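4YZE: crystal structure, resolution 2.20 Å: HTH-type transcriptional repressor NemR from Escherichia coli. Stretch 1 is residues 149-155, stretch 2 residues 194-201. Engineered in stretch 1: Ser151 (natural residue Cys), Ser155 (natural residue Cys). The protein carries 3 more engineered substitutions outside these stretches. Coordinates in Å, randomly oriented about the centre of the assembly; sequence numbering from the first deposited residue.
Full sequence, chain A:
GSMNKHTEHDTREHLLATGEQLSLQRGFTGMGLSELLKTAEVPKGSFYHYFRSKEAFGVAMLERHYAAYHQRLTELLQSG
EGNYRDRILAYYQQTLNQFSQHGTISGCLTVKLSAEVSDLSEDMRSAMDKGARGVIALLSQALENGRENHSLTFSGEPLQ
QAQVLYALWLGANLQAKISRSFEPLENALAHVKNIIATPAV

Stretch 1 149-155: NHSLTFS
Stretch 2 (194-201) NIIATPAV

Stretch 2 leaves a helix and runs extended past stretch 1, itself without regular structure, their touching parts heading 148° apart. Ile195, the last helical residue here (phi/psi -80/-44), offers its backbone: its O lies 3.6 Å from Phe154 CB. Ile196 leaves helical values (-98/91), and its branched side chain (chi1 m, chi2 m) meets two apolar neighbours, CG2 lying 3.9 Å from Leu152 CB and CD1 3.8 Å from Phe154 CB. Leu152 (-162/157) is p, p; Phe154 (-164/171) has chi1 p and chi2 -88°, its CB pointing toward stretch 2 while the ring leads away.

Ala197 (-97/163) faces Thr153 (-137/151, chi1 t) in a single antiparallel bridge, CA to CA 5.3 Å. Thr153 N donates to Ala197 O at 2.8 Å, and Ala197 N returns a bond to Thr153 O at 3.0 Å. Ala197 O also receives a CA-H contact from Leu152 CA at 3.1 Å. The bridge uses backbone atoms alone; the Ala197 methyl points sideways, its CB 4.1 Å from Thr153 CG2.

Thr198 (-76/139) turns its CB away, although its CA is 4.7 Å from Leu152 CA. Pro199 (-56/147, C-gamma exo) points toward stretch 1; its CG is 3.1 Å from His150 O, and its CB sits over the imidazole face, 3.9 Å from the ring centroid; a proline ring suits this place, since its C-H groups can pack on an aromatic face. His150 (69/30, chi1 t, chi2 61°) donates from NE2 to Val201 O at 2.9 Å, the acceptor lying near the ring plane at its edge; Ala200 (-48/-36) makes no contact.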

ATOM      1  N   ASN A 149       5.811  14.189  28.020  1.00 55.38           N
ATOM      2  CA  ASN A 149       7.076  14.800  28.424  1.00 67.08           C
ATOM      3  C   ASN A 149       7.486  16.012  27.581  1.00 57.44           C
ATOM      4  O   ASN A 149       8.616  16.477  27.694  1.00 59.16           O
ATOM      5  CB  ASN A 149       8.208  13.764  28.519  1.00 68.53           C
ATOM      6  CG  ASN A 149       8.721  13.303  27.153  1.00 67.43           C
ATOM      7  OD1 ASN A 149       8.317  13.802  26.097  1.00 59.52           O
ATOM      8  ND2 ASN A 149       9.634  12.340  27.180  1.00 73.93           N
ATOM      9  N   HIS A 150       6.578  16.487  26.724  1.00 55.60           N
ATOM     10  CA  HIS A 150       6.763  17.738  25.970  1.00 58.70           C
ATOM     11  C   HIS A 150       7.878  17.656  24.896  1.00 67.63           C
ATOM     12  O   HIS A 150       8.515  18.671  24.598  1.00 61.89           O
ATOM     13  CB  HIS A 150       6.996  18.922  26.947  1.00 59.35           C
ATOM     14  CG  HIS A 150       6.617  20.269  26.401  1.00 59.92           C
ATOM     15  ND1 HIS A 150       5.332  20.583  26.015  1.00 66.49           N
ATOM     16  CD2 HIS A 150       7.354  21.386  26.192  1.00 61.81           C
ATOM     17  CE1 HIS A 150       5.294  21.836  25.589  1.00 64.31           C
ATOM     18  NE2 HIS A 150       6.511  22.339  25.675  1.00 61.75           N
ATOM     19  N   SER A 151       8.093  16.457  24.330  1.00 52.52           N
ATOM     20  CA  SER A 151       9.036  16.219  23.219  1.00 56.03           C
ATOM     21  C   SER A 151       8.493  16.614  21.848  1.00 49.49           C
ATOM     22  O   SER A 151       9.260  16.791  20.899  1.00 52.74           O
ATOM     23  CB  SER A 151       9.357  14.716  23.073  1.00 51.91           C
ATOM     24  OG  SER A 151      10.011  14.161  24.189  1.00 60.73           O
ATOM     25  N   LEU A 152       7.173  16.651  21.711  1.00 48.26           N
ATOM     26  CA  LEU A 152       6.576  16.751  20.384  1.00 46.40           C
ATOM     27  C   LEU A 152       5.147  17.212  20.464  1.00 46.61           C
ATOM     28  O   LEU A 152       4.483  17.006  21.471  1.00 46.73           O
ATOM     29  CB  LEU A 152       6.625  15.397  19.668  1.00 44.17           C
ATOM     30  CG  LEU A 152       6.060  14.169  20.393  1.00 48.87           C
ATOM     31  CD1 LEU A 152       4.544  14.060  20.250  1.00 49.09           C
ATOM     32  CD2 LEU A 152       6.721  12.893  19.892  1.00 52.02           C
ATOM     33  N   THR A 153       4.668  17.788  19.372  1.00 45.51           N
ATOM     34  CA  THR A 153       3.301  18.271  19.310  1.00 45.49           C
ATOM     35  C   THR A 153       2.719  17.869  17.959  1.00 45.92           C
ATOM     36  O   THR A 153       3.468  17.701  16.989  1.00 43.03           O
ATOM     37  CB  THR A 153       3.231  19.816  19.529  1.00 60.30           C
ATOM     38  OG1 THR A 153       1.883  20.208  19.813  1.00 58.64           O
ATOM     39  CG2 THR A 153       3.753  20.574  18.317  1.00 60.50           C
ATOM     40  N   PHE A 154       1.400  17.679  17.917  1.00 43.13           N
ATOM     41  CA  PHE A 154       0.682  17.376  16.683  1.00 47.55           C
ATOM     42  C   PHE A 154      -0.812  17.606  16.882  1.00 48.12           C
ATOM     43  O   PHE A 154      -1.271  17.784  18.000  1.00 44.85           O
ATOM     44  CB  PHE A 154       0.927  15.918  16.240  1.00 40.00           C
ATOM     45  CG  PHE A 154       0.480  14.894  17.248  1.00 48.47           C
ATOM     46  CD1 PHE A 154       1.339  14.469  18.253  1.00 39.92           C
ATOM     47  CD2 PHE A 154      -0.802  14.353  17.192  1.00 46.18           C
ATOM     48  CE1 PHE A 154       0.930  13.521  19.191  1.00 43.49           C
ATOM     49  CE2 PHE A 154      -1.228  13.411  18.128  1.00 39.06           C
ATOM     50  CZ  PHE A 154      -0.357  12.990  19.126  1.00 44.78           C
ATOM     51  N   SER A 155      -1.577  17.546  15.795  1.00 52.59           N
ATOM     52  CA  SER A 155      -3.023  17.726  15.858  1.00 55.90           C
ATOM     53  C   SER A 155      -3.767  16.419  16.145  1.00 55.77           C
ATOM     54  O   SER A 155      -3.512  15.403  15.501  1.00 53.86           O
ATOM     55  CB  SER A 155      -3.523  18.327  14.542  1.00 58.78           C
ATOM     56  OG  SER A 155      -4.859  18.784  14.651  1.00 64.15           O
ATOM     57  N   ASN A 194       7.485  17.605   9.799  1.00 45.52           N
ATOM     58  CA  ASN A 194       6.716  18.838   9.901  1.00 53.25           C
ATOM     59  C   ASN A 194       5.420  18.640  10.704  1.00 51.81           C
ATOM     60  O   ASN A 194       4.959  19.542  11.390  1.00 51.52           O
ATOM     61  CB  ASN A 194       6.419  19.379   8.499  1.00 60.94           C
ATOM     62  CG  ASN A 194       5.923  20.810   8.517  1.00 77.72           C
ATOM     63  OD1 ASN A 194       4.752  21.080   8.240  1.00 77.48           O
ATOM     64  ND2 ASN A 194       6.815  21.739   8.852  1.00 86.29           N
ATOM     65  N   ILE A 195       4.845  17.445  10.624  1.00 48.50           N
ATOM     66  CA  ILE A 195       3.573  17.153  11.282  1.00 43.60           C
ATOM     67  C   ILE A 195       3.765  16.863  12.771  1.00 40.29           C
ATOM     68  O   ILE A 195       2.985  17.324  13.607  1.00 43.21           O
ATOM     69  CB  ILE A 195       2.854  15.965  10.586  1.00 59.97           C
ATOM     70  CG1 ILE A 195       2.376  16.388   9.199  1.00 58.47           C
ATOM     71  CG2 ILE A 195       1.678  15.502  11.400  1.00 50.17           C
ATOM     72  CD1 ILE A 195       1.624  17.717   9.220  1.00 58.45           C
ATOM     73  N   ILE A 196       4.785  16.063  13.086  1.00 41.38           N
ATOM     74  CA  ILE A 196       5.148  15.752  14.464  1.00 40.45           C
ATOM     75  C   ILE A 196       6.287  16.698  14.808  1.00 48.48           C
ATOM     76  O   ILE A 196       7.457  16.377  14.567  1.00 46.04           O
ATOM     77  CB  ILE A 196       5.616  14.270  14.631  1.00 35.10           C
ATOM     78  CG1 ILE A 196       4.600  13.308  14.021  1.00 34.62           C
ATOM     79  CG2 ILE A 196       5.862  13.939  16.115  1.00 38.83           C
ATOM     80  CD1 ILE A 196       3.184  13.411  14.592  1.00 37.88           C
ATOM     81  N   ALA A 197       5.942  17.872  15.344  1.00 49.24           N
ATOM     82  CA  ALA A 197       6.908  18.962  15.499  1.00 46.71           C
ATOM     83  C   ALA A 197       7.505  19.034  16.887  1.00 52.37           C
ATOM     84  O   ALA A 197       6.966  18.493  17.850  1.00 52.63           O
ATOM     85  CB  ALA A 197       6.273  20.309  15.154  1.00 47.11           C
ATOM     86  N   THR A 198       8.611  19.755  16.989  1.00 55.54           N
ATOM     87  CA  THR A 198       9.141  20.109  18.286  1.00 57.41           C
ATOM     88  C   THR A 198       8.268  21.237  18.819  1.00 57.40           C
ATOM     89  O   THR A 198       7.841  22.108  18.058  1.00 57.06           O
ATOM     90  CB  THR A 198      10.600  20.548  18.185  1.00 63.71           C
ATOM     91  OG1 THR A 198      10.688  21.704  17.346  1.00 70.47           O
ATOM     92  CG2 THR A 198      11.433  19.428  17.571  1.00 56.98           C
ATOM     93  N   PRO A 199       7.954  21.195  20.117  1.00 61.77           N
ATOM     94  CA  PRO A 199       7.167  22.257  20.761  1.00 69.47           C
ATOM     95  C   PRO A 199       7.831  23.614  20.562  1.00 73.75           C
ATOM     96  O   PRO A 199       9.058  23.660  20.508  1.00 74.98           O
ATOM     97  CB  PRO A 199       7.209  21.869  22.241  1.00 68.30           C
ATOM     98  CG  PRO A 199       7.378  20.379  22.233  1.00 65.17           C
ATOM     99  CD  PRO A 199       8.254  20.079  21.034  1.00 60.58           C
ATOM    100  N   ALA A 200       7.038  24.682  20.454  1.00 79.99           N
ATOM    101  CA  ALA A 200       7.547  26.052  20.293  1.00 85.35           C
ATOM    102  C   ALA A 200       8.645  26.409  21.292  1.00 89.29           C
ATOM    103  O   ALA A 200       9.567  27.162  20.970  1.00101.48           O
ATOM    104  CB  ALA A 200       6.410  27.051  20.396  1.00 87.99           C
ATOM    105  N   VAL A 201       8.521  25.888  22.508  1.00 82.82           N
ATOM    106  CA  VAL A 201       9.581  25.986  23.508  1.00 94.00           C
ATOM    107  C   VAL A 201       9.307  24.985  24.620  1.00 97.91           C
ATOM    108  O   VAL A 201       8.156  24.621  24.864  1.00 98.39           O
ATOM    109  CB  VAL A 201       9.696  27.412  24.121  1.00 75.83           C
TER